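Local coordinates for protein L-amino acid deaminase (Proteus vulgaris, PDB 5I39) that binds FAD and probably carries out the oxidative deamination of L-amino acids as a membrane-associated flavoprotein oxidoreductase, at residues F26-T30 against A194-K198; G29-P35 against V202-C208; D39-A45 against L61-E67; V110-T115 against V188-M193; S233-V237 against L390-K394. All coordinates share one frame; numbering follows the deposited sequence. Where two conformers were deposited one is given.

Interaction 1 (F26-T30 against A194-K198); sequences FVEGT and AEYAK
V27 and E28 lie against E195 and K198 in a contact between an extended N-terminal segment and one side of helix 189-199, part apolar packing and part polar clasp. The segment runs in the loop that precedes strand 40-43. V27 is the apolar wedge: its CA-CB bond points at the helix, and with CG1 anti to the backbone N (chi1 173°) that methyl sits over the face of the E195 carboxylate, 3.4 Å above CD, while CG2 lies against E195 CG. The side chains of V27 and E195 run past each other in opposite senses. A194, small enough to let the loop close in, adds its CB, and I71 covers both it and V27. K198 flanks V27 CG1 with its CD, then bends at chi3 to bring NZ to the backbone O of E28, 2.7 Å away and tilted 30° from that carbonyl's plane. E195 has two conformers; in the one described, OE1 lies 3.6 Å from K198 NZ, a long salt bridge within the helix, and two waters donate to OE2, one linking it to F26 O and the other to E28 N. A third water joins G29 O to K198 NZ. Lysine suits its place because a long aliphatic arm can pack on valine and still deliver a charged end to a carbonyl. The polar grip on the loop thus falls on its backbone, at F26 O, E28 N, E28 O and G29 O, while V27 supplies the apolar hold.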
# COMPACT_ATOMS: atom_id res chain seq x y z
N PHE A 26 3.93 16.83 -0.63
CA PHE A 26 5.06 17.20 0.22
C PHE A 26 4.56 17.56 1.61
O PHE A 26 3.74 18.47 1.77
CB PHE A 26 5.89 18.35 -0.34
CG PHE A 26 7.09 18.69 0.51
CD1 PHE A 26 8.24 17.91 0.45
CD2 PHE A 26 7.05 19.74 1.42
CE1 PHE A 26 9.34 18.19 1.26
CE2 PHE A 26 8.14 20.02 2.23
CZ PHE A 26 9.29 19.24 2.15
N VAL A 27 5.07 16.84 2.60
CA VAL A 27 4.81 17.14 4.00
C VAL A 27 6.16 17.38 4.65
O VAL A 27 7.04 16.52 4.58
CB VAL A 27 4.09 15.97 4.70
CG1 VAL A 27 3.98 16.20 6.20
CG2 VAL A 27 2.71 15.78 4.09
N GLU A 28 6.33 18.54 5.27
CA GLU A 28 7.60 18.87 5.89
C GLU A 28 7.82 18.03 7.15
O GLU A 28 6.87 17.68 7.85
CB GLU A 28 7.68 20.36 6.23
CG GLU A 28 9.07 20.85 6.65
CD GLU A 28 10.17 20.48 5.67
OE1 GLU A 28 10.38 21.23 4.69
OE2 GLU A 28 10.83 19.43 5.87
N GLY A 29 9.07 17.69 7.40
CA GLY A 29 9.44 17.04 8.65
C GLY A 29 9.28 17.98 9.83
O GLY A 29 9.18 19.20 9.68
N THR A 30 9.24 17.39 11.02
CA THR A 30 9.22 18.15 12.27
C THR A 30 10.48 19.01 12.36
O THR A 30 11.58 18.55 12.04
CB THR A 30 9.16 17.18 13.46
OG1 THR A 30 8.02 16.32 13.30
CG2 THR A 30 9.06 17.92 14.79
N ALA A 194 0.43 11.29 6.84
CA ALA A 194 1.60 11.87 7.51
C ALA A 194 1.27 13.14 8.29
O ALA A 194 1.74 13.32 9.42
CB ALA A 194 2.71 12.15 6.51
N GLU A 195 0.48 14.03 7.69
CA GLU A 195 0.07 15.25 8.38
C GLU A 195 -0.77 14.92 9.61
O GLU A 195 -0.62 15.54 10.66
CB GLU A 195 -0.72 16.19 7.45
CG GLU A 195 0.13 16.92 6.43
CD GLU A 195 1.10 17.90 7.04
OE1 GLU A 195 1.39 17.82 8.26
OE2 GLU A 195 1.59 18.77 6.29
N TYR A 196 -1.63 13.92 9.48
CA TYR A 196 -2.43 13.45 10.61
C TYR A 196 -1.54 12.89 11.72
O TYR A 196 -1.73 13.21 12.89
CB TYR A 196 -3.44 12.41 10.13
CG TYR A 196 -4.25 11.76 11.23
CD1 TYR A 196 -5.27 12.46 11.88
CD2 TYR A 196 -4.01 10.45 11.60
CE1 TYR A 196 -6.03 11.85 12.87
CE2 TYR A 196 -4.76 9.83 12.59
CZ TYR A 196 -5.76 10.53 13.22
OH TYR A 196 -6.49 9.88 14.20
N ALA A 197 -0.55 12.08 11.35
CA ALA A 197 0.40 11.55 12.33
C ALA A 197 1.10 12.68 13.09
O ALA A 197 1.21 12.63 14.31
CB ALA A 197 1.42 10.66 11.65
N LYS A 198 1.55 13.70 12.36
CA LYS A 198 2.16 14.88 13.00
C LYS A 198 1.19 15.58 13.94
O LYS A 198 1.56 15.95 15.06
CB LYS A 198 2.67 15.87 11.96
CG LYS A 198 3.90 15.39 11.19
CD LYS A 198 4.22 16.30 10.01
CE LYS A 198 4.70 17.67 10.44
NZ LYS A 198 4.78 18.61 9.28
O HOH W 1 2.12 19.99 3.63
O HOH W 2 4.10 20.27 5.71
O HOH W 3 6.80 20.66 10.38

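Interaction 2 (G29-P35 against V202-C208); sequences GTEGALP and VRIYTQC
T30 and I204 join the loop 29-35 to strand 203-205, the outermost strand on this side of the Rossmann-type sheet that carries FAD. Two hydrogen bonds make the join: T30 N donates to I204 O at 2.7 Å, and I204 N donates to T30 OG1 at 2.9 Å, nearly straight at 163°. Threonine thus stands in for a strand residue, its hydroxyl taking the place of a backbone acceptor. G29 CA rests 3.3 Å from I204 O, and glycine suits this spot, where T206 OG1 also crowds the side of CA facing the strand. Apolar and CH-pi contacts centre on the Y205 ring. T30 CB lies over one face and L34 CD1 over the opposite one, 4.3 and 4.2 Å from the centroid, so the ring is sandwiched by the loop as it curls round. P35 contributes twice, with CD against Y205 CE2 and CG over the centre of the R203 guanidinium, 3.4 Å above its plane; a compact, conformationally restricted ring suits both surfaces. Waters finish the contact. One bridges T30 O and T206 N. The other lies at the ring's edge, in its plane, donating to E31 O and A33 O while accepting from Y205 OH at 2.7 Å.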
# COMPACT_ATOMS: atom_id res chain seq x y z
N GLY A 29 9.07 17.69 7.40
CA GLY A 29 9.44 17.04 8.65
C GLY A 29 9.28 17.98 9.83
O GLY A 29 9.18 19.20 9.68
N THR A 30 9.24 17.39 11.02
CA THR A 30 9.22 18.15 12.27
C THR A 30 10.48 19.01 12.36
O THR A 30 11.58 18.55 12.04
CB THR A 30 9.16 17.18 13.46
OG1 THR A 30 8.02 16.32 13.30
CG2 THR A 30 9.06 17.92 14.79
N GLU A 31 10.31 20.27 12.78
CA GLU A 31 11.43 21.20 12.92
C GLU A 31 12.21 20.93 14.20
O GLU A 31 11.72 20.28 15.11
CB GLU A 31 10.92 22.65 12.95
CG GLU A 31 10.31 23.14 11.64
CD GLU A 31 9.72 24.53 11.74
OE1 GLU A 31 10.17 25.33 12.59
OE2 GLU A 31 8.78 24.83 10.97
N GLY A 32 13.43 21.46 14.25
CA GLY A 32 14.25 21.43 15.47
C GLY A 32 15.13 20.20 15.61
O GLY A 32 15.23 19.37 14.71
N ALA A 33 15.77 20.10 16.77
CA ALA A 33 16.75 19.04 17.04
C ALA A 33 16.08 17.68 17.20
O ALA A 33 14.91 17.59 17.58
CB ALA A 33 17.56 19.38 18.28
N LEU A 34 16.84 16.64 16.91
CA LEU A 34 16.40 15.27 17.14
C LEU A 34 16.15 15.09 18.64
O LEU A 34 17.01 15.48 19.44
CB LEU A 34 17.46 14.29 16.65
CG LEU A 34 17.07 12.82 16.59
CD1 LEU A 34 16.01 12.60 15.52
CD2 LEU A 34 18.32 11.99 16.31
N PRO A 35 14.99 14.54 19.04
CA PRO A 35 14.73 14.35 20.47
C PRO A 35 15.74 13.43 21.13
O PRO A 35 16.33 12.56 20.48
CB PRO A 35 13.32 13.73 20.50
CG PRO A 35 12.70 14.15 19.22
CD PRO A 35 13.82 14.12 18.23
N VAL A 202 3.14 12.47 16.54
CA VAL A 202 4.29 11.74 15.99
C VAL A 202 5.26 12.78 15.46
O VAL A 202 4.87 13.68 14.71
CB VAL A 202 3.89 10.79 14.84
CG1 VAL A 202 5.12 10.05 14.32
CG2 VAL A 202 2.84 9.79 15.30
N ARG A 203 6.53 12.69 15.85
CA ARG A 203 7.55 13.59 15.33
C ARG A 203 8.34 12.86 14.26
O ARG A 203 8.77 11.72 14.48
CB ARG A 203 8.42 14.14 16.46
CG ARG A 203 7.60 15.04 17.38
CD ARG A 203 8.44 15.75 18.42
NE ARG A 203 8.90 14.85 19.47
CZ ARG A 203 9.68 15.21 20.49
NH1 ARG A 203 10.11 16.47 20.60
NH2 ARG A 203 10.04 14.31 21.40
N ILE A 204 8.47 13.49 13.09
CA ILE A 204 9.03 12.84 11.90
C ILE A 204 10.20 13.67 11.40
O ILE A 204 10.02 14.81 10.97
CB ILE A 204 7.98 12.70 10.77
CG1 ILE A 204 6.72 12.01 11.31
CG2 ILE A 204 8.58 11.91 9.61
CD1 ILE A 204 5.59 11.84 10.30
N TYR A 205 11.39 13.09 11.44
CA TYR A 205 12.62 13.79 11.05
C TYR A 205 13.09 13.29 9.70
O TYR A 205 13.44 12.12 9.55
CB TYR A 205 13.68 13.66 12.15
CG TYR A 205 13.17 14.31 13.40
CD1 TYR A 205 13.31 15.69 13.61
CD2 TYR A 205 12.44 13.59 14.34
CE1 TYR A 205 12.79 16.30 14.73
CE2 TYR A 205 11.90 14.19 15.46
CZ TYR A 205 12.08 15.55 15.65
OH TYR A 205 11.55 16.14 16.77
N THR A 206 13.07 14.19 8.73
CA THR A 206 13.47 13.91 7.36
C THR A 206 14.96 14.20 7.16
O THR A 206 15.60 14.83 8.01
CB THR A 206 12.63 14.72 6.37
OG1 THR A 206 12.70 16.11 6.71
CG2 THR A 206 11.18 14.27 6.42
N GLN A 207 15.51 13.74 6.04
CA GLN A 207 16.96 13.81 5.79
C GLN A 207 17.75 13.28 6.99
O GLN A 207 18.75 13.88 7.41
CB GLN A 207 17.38 15.25 5.44
CG GLN A 207 16.75 15.79 4.16
CD GLN A 207 15.30 16.22 4.34
OE1 GLN A 207 14.96 16.88 5.32
NE2 GLN A 207 14.45 15.86 3.39
N CYS A 208 17.27 12.17 7.54
CA CYS A 208 17.75 11.63 8.81
C CYS A 208 17.72 10.11 8.77
O CYS A 208 16.75 9.48 9.20
CB CYS A 208 16.89 12.18 9.96
SG CYS A 208 17.44 11.70 11.61
O HOH W 4 12.67 17.02 9.89
O HOH W 5 12.31 18.66 17.30

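Interaction 3 (D39-A45 against L61-E67); sequences DVVVVGA and LSVVIVE. With FAD (flavin-adenine dinucleotide), chain B.
V42 packs its CG2 on V63 CG1 at 3.8 Å and its CB on I65 CG1, the apolar centre of two neighbouring parallel strands. V40 lies on the same face and extends this patch to L61 CD1, while V41, V43, V64 and V66 occupy the other face. Beta-branched residues suit both strands, since they favour extended backbones and fill each face compactly. Between the faces, backbone bonds run in parallel register, V40 with V63 through V43 with V66: V64 N to V40 O, V42 N to V64 O, V66 N to V42 O and G44 N to V66 O. At the start of the strands, D39 and S62 bind each other reciprocally. D39 N donates to S62 OG at 2.9 Å, and S62 N donates to D39 OD2 at 3.0 Å from above the carboxylate plane. At the far end E67 bends at chi2 (56°), which carries its carboxylate back to the loop and cofactor. OE1 accepts from A45 N at 2.8 Å, on its anti side, and from FAD O3B, while OE2 accepts from FAD O2B at 2.7 Å. Such an acid, ending the second strand and gripping both ribose hydroxyls, is a hallmark of FAD- and NAD-binding Rossmann-type domains. G44, at positive phi, brings CA within 3.3 Å of FAD O4B, so glycine suits both backbone and cofactor, and V43 CG1 lies 3.5 Å from FAD C6A. Helix 47-58 connects the strands as a beta-alpha-beta unit and covers V40 and V63, while strand 203-205 flanks 63-66 and strand 235-237 flanks 40-43.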
# COMPACT_ATOMS: atom_id res chain seq x y z
N ASP A 39 9.57 6.69 23.15
CA ASP A 39 9.14 5.35 23.58
C ASP A 39 9.31 4.32 22.47
O ASP A 39 9.66 3.18 22.74
CB ASP A 39 7.69 5.35 24.06
CG ASP A 39 7.46 6.19 25.30
OD1 ASP A 39 8.42 6.50 26.03
OD2 ASP A 39 6.28 6.55 25.52
N VAL A 40 9.06 4.73 21.23
CA VAL A 40 9.31 3.90 20.05
C VAL A 40 9.95 4.76 18.98
O VAL A 40 9.51 5.89 18.75
CB VAL A 40 8.01 3.28 19.46
CG1 VAL A 40 8.34 2.30 18.34
CG2 VAL A 40 7.19 2.59 20.54
N VAL A 41 10.99 4.24 18.33
CA VAL A 41 11.55 4.86 17.14
C VAL A 41 11.20 3.99 15.93
O VAL A 41 11.43 2.79 15.93
CB VAL A 41 13.08 5.07 17.25
CG1 VAL A 41 13.65 5.64 15.96
CG2 VAL A 41 13.37 6.01 18.41
N VAL A 42 10.63 4.64 14.91
CA VAL A 42 10.23 3.98 13.68
C VAL A 42 11.21 4.40 12.59
O VAL A 42 11.46 5.59 12.40
CB VAL A 42 8.79 4.38 13.30
CG1 VAL A 42 8.38 3.79 11.95
CG2 VAL A 42 7.81 3.96 14.38
N VAL A 43 11.76 3.42 11.88
CA VAL A 43 12.63 3.66 10.74
C VAL A 43 11.78 3.64 9.48
O VAL A 43 11.31 2.58 9.06
CB VAL A 43 13.75 2.60 10.66
CG1 VAL A 43 14.65 2.84 9.46
CG2 VAL A 43 14.57 2.59 11.95
N GLY A 44 11.60 4.82 8.88
CA GLY A 44 10.88 4.97 7.61
C GLY A 44 9.54 5.68 7.75
O GLY A 44 8.71 5.29 8.57
N ALA A 45 9.35 6.72 6.93
CA ALA A 45 8.09 7.47 6.87
C ALA A 45 7.34 7.21 5.56
O ALA A 45 6.88 8.14 4.89
CB ALA A 45 8.33 8.96 7.07
N LEU A 61 1.96 5.88 23.69
CA LEU A 61 3.42 5.88 23.54
C LEU A 61 3.87 7.07 22.71
O LEU A 61 3.22 7.43 21.73
CB LEU A 61 3.87 4.59 22.88
CG LEU A 61 3.54 3.31 23.66
CD1 LEU A 61 3.71 2.08 22.78
CD2 LEU A 61 4.39 3.20 24.92
N SER A 62 4.99 7.68 23.10
CA SER A 62 5.63 8.69 22.25
C SER A 62 6.36 8.00 21.10
O SER A 62 6.96 6.93 21.28
CB SER A 62 6.59 9.56 23.06
OG SER A 62 7.64 8.79 23.60
N VAL A 63 6.29 8.60 19.92
CA VAL A 63 6.87 8.01 18.72
C VAL A 63 7.65 9.05 17.94
O VAL A 63 7.16 10.16 17.71
CB VAL A 63 5.80 7.38 17.80
CG1 VAL A 63 6.45 6.71 16.60
CG2 VAL A 63 4.96 6.36 18.56
N VAL A 64 8.85 8.66 17.53
CA VAL A 64 9.64 9.42 16.57
C VAL A 64 9.87 8.53 15.35
O VAL A 64 10.27 7.38 15.49
CB VAL A 64 10.99 9.86 17.18
CG1 VAL A 64 11.96 10.36 16.11
CG2 VAL A 64 10.77 10.94 18.22
N ILE A 65 9.62 9.09 14.17
CA ILE A 65 9.99 8.44 12.91
C ILE A 65 11.23 9.14 12.39
O ILE A 65 11.29 10.38 12.36
CB ILE A 65 8.89 8.53 11.83
CG1 ILE A 65 7.56 7.97 12.35
CG2 ILE A 65 9.33 7.78 10.57
CD1 ILE A 65 6.41 8.01 11.36
N VAL A 66 12.21 8.35 11.96
CA VAL A 66 13.36 8.88 11.23
C VAL A 66 13.26 8.41 9.77
O VAL A 66 12.98 7.24 9.50
CB VAL A 66 14.71 8.54 11.90
CG1 VAL A 66 14.80 9.22 13.25
CG2 VAL A 66 14.94 7.04 12.03
N GLU A 67 13.46 9.36 8.85
CA GLU A 67 13.25 9.15 7.43
C GLU A 67 14.47 9.72 6.69
O GLU A 67 14.79 10.90 6.84
CB GLU A 67 11.96 9.85 6.98
CG GLU A 67 11.78 10.04 5.48
CD GLU A 67 11.86 8.75 4.70
OE1 GLU A 67 11.02 7.85 4.94
OE2 GLU A 67 12.76 8.63 3.84
PA FAD B . 8.03 3.07 1.46
O1A FAD B . 9.04 2.86 0.33
O2A FAD B . 6.84 3.93 1.09
O5B FAD B . 8.69 3.77 2.72
C5B FAD B . 9.87 3.29 3.34
C4B FAD B . 10.63 4.52 3.79
O4B FAD B . 11.77 4.11 4.58
C3B FAD B . 11.18 5.32 2.60
O3B FAD B . 10.62 6.63 2.59
C2B FAD B . 12.70 5.28 2.84
O2B FAD B . 13.38 6.47 2.40
C1B FAD B . 12.79 5.05 4.34
N9A FAD B . 14.04 4.43 4.81
C8A FAD B . 14.60 3.33 4.35
N7A FAD B . 15.71 3.01 5.04
C5A FAD B . 15.82 3.96 5.96
C6A FAD B . 16.77 4.25 7.04
N6A FAD B . 17.83 3.45 7.26
N1A FAD B . 16.55 5.33 7.81
C2A FAD B . 15.49 6.13 7.62
N3A FAD B . 14.59 5.94 6.65
C4A FAD B . 14.73 4.89 5.83
N1 FAD B . -0.25 -1.38 -2.80
C2 FAD B . -1.58 -1.41 -2.79
O2 FAD B . -2.15 -1.71 -1.72
N3 FAD B . -2.30 -1.14 -3.91
C4 FAD B . -1.75 -0.86 -5.10
O4 FAD B . -2.45 -0.60 -6.07
C4X FAD B . -0.29 -0.82 -5.20
N5 FAD B . 0.38 -0.59 -6.37
C5X FAD B . 1.70 -0.40 -6.35
C6 FAD B . 2.37 0.05 -7.49
C7 FAD B . 3.74 0.32 -7.48
C7M FAD B . 4.43 0.86 -8.71
C8 FAD B . 4.51 0.11 -6.24
C8M FAD B . 5.99 0.42 -6.16
C9 FAD B . 3.84 -0.36 -5.11
C9A FAD B . 2.47 -0.63 -5.12
N10 FAD B . 1.81 -1.10 -3.98
C10 FAD B . 0.41 -1.10 -3.93
C1' FAD B . 2.53 -1.42 -2.77
C2' FAD B . 2.63 -0.30 -1.80
O2' FAD B . 2.89 0.90 -2.52
C3' FAD B . 3.75 -0.64 -0.83
O3' FAD B . 3.60 -1.98 -0.29
C4' FAD B . 3.84 0.31 0.34
O4' FAD B . 3.86 1.67 -0.13
C5' FAD B . 5.10 0.03 1.13
O5' FAD B . 5.15 1.00 2.18
P FAD B . 6.50 1.12 3.07
O1P FAD B . 6.23 2.16 4.11
O2P FAD B . 6.97 -0.26 3.46
O3P FAD B . 7.61 1.60 1.98

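Interaction 4 (V110-T115 against V188-M193); sequences VGIDTT and VATFVM
An Asx turn at D113 shapes the loop leaving helix 106-110, and this loop packs against the first turn of helix 189-199, with V188 as N-cap residue. D113 OD1 accepts from T115 N at 2.8 Å, the donor lying above the carboxylate plane, and a salt bridge from D113 OD2 to R117 holds the other oxygen. G111 is the first residue to leave helical angles after V110, with a positive phi that suits glycine. The contact itself is apolar. V192 stands at its middle: its CG1, anti to the backbone N (chi1 169°), reaches V110 CG1 at 3.9 Å and T114 CG2 at 3.8 Å, while CG2 approaches D113 O. The T114 and V192 side chains cross at about a right angle. T114 turns its methyl into this patch and its hydroxyl away to N107, so a threonine serves an apolar and a polar neighbour at once. M193, present as selenomethionine, is bent at chi2 and chi3, which brings SE to V110 CG2 at 3.9 Å and to T114 CG2 at 4.0 Å; a flexible, polarisable chain suits such a junction, and M51 and I54 of helix 47-58 also touch it. I112 CG2 adds a looser contact with V192 CG1. Nearer the helix start, the small A189 allows close approach of the loop, its CA 3.3 Å from T114 O in a CA-H...O contact. The hydroxyl of T115 is hydrogen-bonded to D185 N, and T115 CG2 rests on V188 CB at 3.6 Å.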
# COMPACT_ATOMS: atom_id res chain seq x y z
N VAL A 110 -9.64 10.90 9.95
CA VAL A 110 -8.78 12.08 9.78
C VAL A 110 -9.62 13.36 9.75
O VAL A 110 -9.17 14.42 10.19
CB VAL A 110 -7.90 11.95 8.53
CG1 VAL A 110 -6.96 13.14 8.38
CG2 VAL A 110 -7.08 10.66 8.59
N GLY A 111 -10.83 13.28 9.20
CA GLY A 111 -11.65 14.46 8.95
C GLY A 111 -11.17 15.28 7.76
O GLY A 111 -11.62 16.41 7.56
N ILE A 112 -10.26 14.70 6.97
CA ILE A 112 -9.71 15.30 5.76
C ILE A 112 -9.72 14.18 4.73
O ILE A 112 -9.40 13.03 5.04
CB ILE A 112 -8.27 15.82 5.97
CG1 ILE A 112 -8.27 16.93 7.03
CG2 ILE A 112 -7.67 16.33 4.66
CD1 ILE A 112 -6.90 17.40 7.47
N ASP A 113 -10.08 14.53 3.50
CA ASP A 113 -10.21 13.55 2.42
C ASP A 113 -8.84 12.94 2.09
O ASP A 113 -7.94 13.64 1.62
CB ASP A 113 -10.82 14.23 1.20
CG ASP A 113 -11.22 13.27 0.09
OD1 ASP A 113 -11.06 12.03 0.23
OD2 ASP A 113 -11.71 13.77 -0.95
N THR A 114 -8.71 11.64 2.29
CA THR A 114 -7.49 10.91 1.92
C THR A 114 -7.45 10.55 0.44
O THR A 114 -6.42 10.07 -0.04
CB THR A 114 -7.38 9.58 2.70
OG1 THR A 114 -8.47 8.72 2.34
CG2 THR A 114 -7.37 9.83 4.21
N THR A 115 -8.57 10.79 -0.26
CA THR A 115 -8.94 10.26 -1.59
C THR A 115 -9.47 8.83 -1.58
O THR A 115 -9.87 8.33 -2.63
CB THR A 115 -7.88 10.42 -2.71
OG1 THR A 115 -6.78 9.52 -2.50
CG2 THR A 115 -7.41 11.85 -2.83
N VAL A 188 -1.90 11.97 -2.90
CA VAL A 188 -2.58 12.48 -1.70
C VAL A 188 -2.52 11.57 -0.47
O VAL A 188 -2.19 12.04 0.61
CB VAL A 188 -4.06 12.80 -2.00
CG1 VAL A 188 -4.76 13.37 -0.76
CG2 VAL A 188 -4.19 13.78 -3.15
N ALA A 189 -2.86 10.29 -0.62
CA ALA A 189 -3.24 9.46 0.53
C ALA A 189 -2.21 9.43 1.66
O ALA A 189 -2.54 9.72 2.81
CB ALA A 189 -3.57 8.05 0.09
N THR A 190 -0.97 9.08 1.35
CA THR A 190 0.04 8.94 2.41
C THR A 190 0.42 10.30 3.00
O THR A 190 0.76 10.39 4.17
CB THR A 190 1.27 8.18 1.91
OG1 THR A 190 0.83 6.94 1.34
CG2 THR A 190 2.24 7.89 3.05
N PHE A 191 0.32 11.35 2.19
CA PHE A 191 0.62 12.70 2.65
C PHE A 191 -0.41 13.16 3.68
O PHE A 191 -0.05 13.74 4.71
CB PHE A 191 0.72 13.67 1.47
CG PHE A 191 1.76 13.26 0.47
CD1 PHE A 191 3.11 13.50 0.72
CD2 PHE A 191 1.41 12.57 -0.68
CE1 PHE A 191 4.09 13.10 -0.18
CE2 PHE A 191 2.38 12.16 -1.58
CZ PHE A 191 3.72 12.42 -1.34
N VAL A 192 -1.68 12.88 3.43
CA VAL A 192 -2.73 13.15 4.42
C VAL A 192 -2.46 12.36 5.71
O VAL A 192 -2.58 12.90 6.81
CB VAL A 192 -4.13 12.86 3.84
CG1 VAL A 192 -5.21 12.88 4.92
CG2 VAL A 192 -4.46 13.89 2.77
N MSE A 193 -2.07 11.10 5.58
CA MSE A 193 -1.79 10.28 6.77
C MSE A 193 -0.60 10.81 7.54
O MSE A 193 -0.61 10.80 8.77
CB MSE A 193 -1.57 8.81 6.43
CG MSE A 193 -2.76 8.09 5.78
SE MSE A 193 -4.49 8.47 6.64
CE MSE A 193 -4.08 8.08 8.52

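Interaction 5 (S233-V237 against L390-K394); sequences SQVVV and LLLGK
L391 CD1 meets Q234 CB at 4.0 Å, and CD2 of the same leucine approaches V236 CG2 at 4.3 Å, so one forked side chain fills the angle between the end of helix 376-392 and the start of strand 235-237. CD1 also lies 4.2 Å from V235 O. L391 points at the strand, with CG anti to the backbone N (chi1 179°), which carries both methyls out to the sheet; leucine's branched end can touch Q234, just before the strand, and V236 within it. Q234 contributes aliphatic carbon near its backbone, then extends beyond CG to pass across L392 CD2 at about a right angle. The contact is small and made by van der Waals packing. What positions these residues lies just outside. V40 of strand 40-43 touches Q234, V236 and L391, and V368 of strand 367-371 touches V236 and L391, so the leucine sits over three adjacent strands. Backbone bonds fix strand 235-237 between those two neighbours. Beyond L392 the helix ends at G393, whose positive phi favours glycine. A helix packed on parallel strands through aliphatic side chains is typical of the alpha/beta layering of Rossmann-type FAD-binding domains.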
# COMPACT_ATOMS: atom_id res chain seq x y z
N SER A 233 14.10 1.81 23.64
CA SER A 233 14.24 0.35 23.70
C SER A 233 13.28 -0.38 22.76
O SER A 233 13.21 -1.61 22.78
CB SER A 233 14.05 -0.14 25.14
OG SER A 233 12.72 0.05 25.58
N GLN A 234 12.56 0.37 21.93
CA GLN A 234 11.55 -0.20 21.03
C GLN A 234 11.70 0.39 19.64
O GLN A 234 11.70 1.61 19.49
CB GLN A 234 10.14 0.04 21.58
CG GLN A 234 9.92 -0.64 22.92
CD GLN A 234 8.56 -0.34 23.54
OE1 GLN A 234 8.13 0.82 23.59
NE2 GLN A 234 7.90 -1.37 24.03
N VAL A 235 11.83 -0.48 18.64
CA VAL A 235 12.14 -0.07 17.28
C VAL A 235 11.24 -0.80 16.29
O VAL A 235 11.07 -2.02 16.38
CB VAL A 235 13.62 -0.33 16.93
CG1 VAL A 235 13.94 0.12 15.51
CG2 VAL A 235 14.54 0.40 17.91
N VAL A 236 10.68 -0.05 15.34
CA VAL A 236 9.96 -0.61 14.21
C VAL A 236 10.77 -0.33 12.95
O VAL A 236 11.05 0.83 12.64
CB VAL A 236 8.56 0.02 14.05
CG1 VAL A 236 7.86 -0.52 12.80
CG2 VAL A 236 7.72 -0.24 15.29
N VAL A 237 11.13 -1.38 12.23
CA VAL A 237 11.81 -1.24 10.95
C VAL A 237 10.75 -1.30 9.85
O VAL A 237 10.16 -2.36 9.60
CB VAL A 237 12.90 -2.31 10.75
CG1 VAL A 237 13.53 -2.20 9.37
CG2 VAL A 237 13.96 -2.14 11.83
N LEU A 390 2.79 -7.13 18.10
CA LEU A 390 4.01 -7.93 18.20
C LEU A 390 5.08 -7.23 19.02
O LEU A 390 5.73 -7.85 19.86
CB LEU A 390 4.55 -8.27 16.82
CG LEU A 390 3.70 -9.23 15.98
CD1 LEU A 390 4.29 -9.36 14.59
CD2 LEU A 390 3.57 -10.60 16.63
N LEU A 391 5.25 -5.93 18.80
CA LEU A 391 6.21 -5.14 19.57
C LEU A 391 5.93 -5.20 21.07
O LEU A 391 6.84 -5.35 21.88
CB LEU A 391 6.19 -3.68 19.10
CG LEU A 391 7.14 -2.70 19.81
CD1 LEU A 391 8.60 -3.07 19.56
CD2 LEU A 391 6.85 -1.28 19.36
N LEU A 392 4.65 -5.08 21.41
CA LEU A 392 4.23 -4.95 22.80
C LEU A 392 3.88 -6.27 23.48
O LEU A 392 3.60 -6.29 24.67
CB LEU A 392 3.07 -3.96 22.88
CG LEU A 392 3.39 -2.56 22.32
CD1 LEU A 392 2.14 -1.69 22.27
CD2 LEU A 392 4.49 -1.85 23.11
N GLY A 393 3.91 -7.38 22.73
CA GLY A 393 3.55 -8.68 23.28
C GLY A 393 2.08 -8.88 23.57
O GLY A 393 1.72 -9.72 24.40
N LYS A 394 1.23 -8.12 22.88
CA LYS A 394 -0.22 -8.21 23.03
C LYS A 394 -0.73 -9.40 22.22
O LYS A 394 -0.14 -9.77 21.21
CB LYS A 394 -0.89 -6.92 22.53
CG LYS A 394 -2.37 -6.79 22.86
CD LYS A 394 -2.97 -5.52 22.27
CE LYS A 394 -4.47 -5.44 22.51
NZ LYS A 394 -5.07 -4.27 21.82

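In the fold
Interaction 3 is the hub, pairing two inner strands whose C-terminal ends meet the FAD ribose and adenine. Interaction 2 adds the next strand on one side, where R203 O lies 2.8 Å from I65 N and Y205 O lies 2.8 Å from E67 N; interaction 5 covers the other side, with V43 N 2.8 Å from V236 O. Interactions 1 and 2 share G29 and T30, their centres 10 Å apart, so one N-terminal segment runs from helix 189-199 to the sheet edge. Interactions 1 and 4 use successive turns of that helix, meeting where V27 CG2 packs on F191 O. The side chains of A194 and A189 each lie about 10 Å from FAD, and that of V236 about 9 Å.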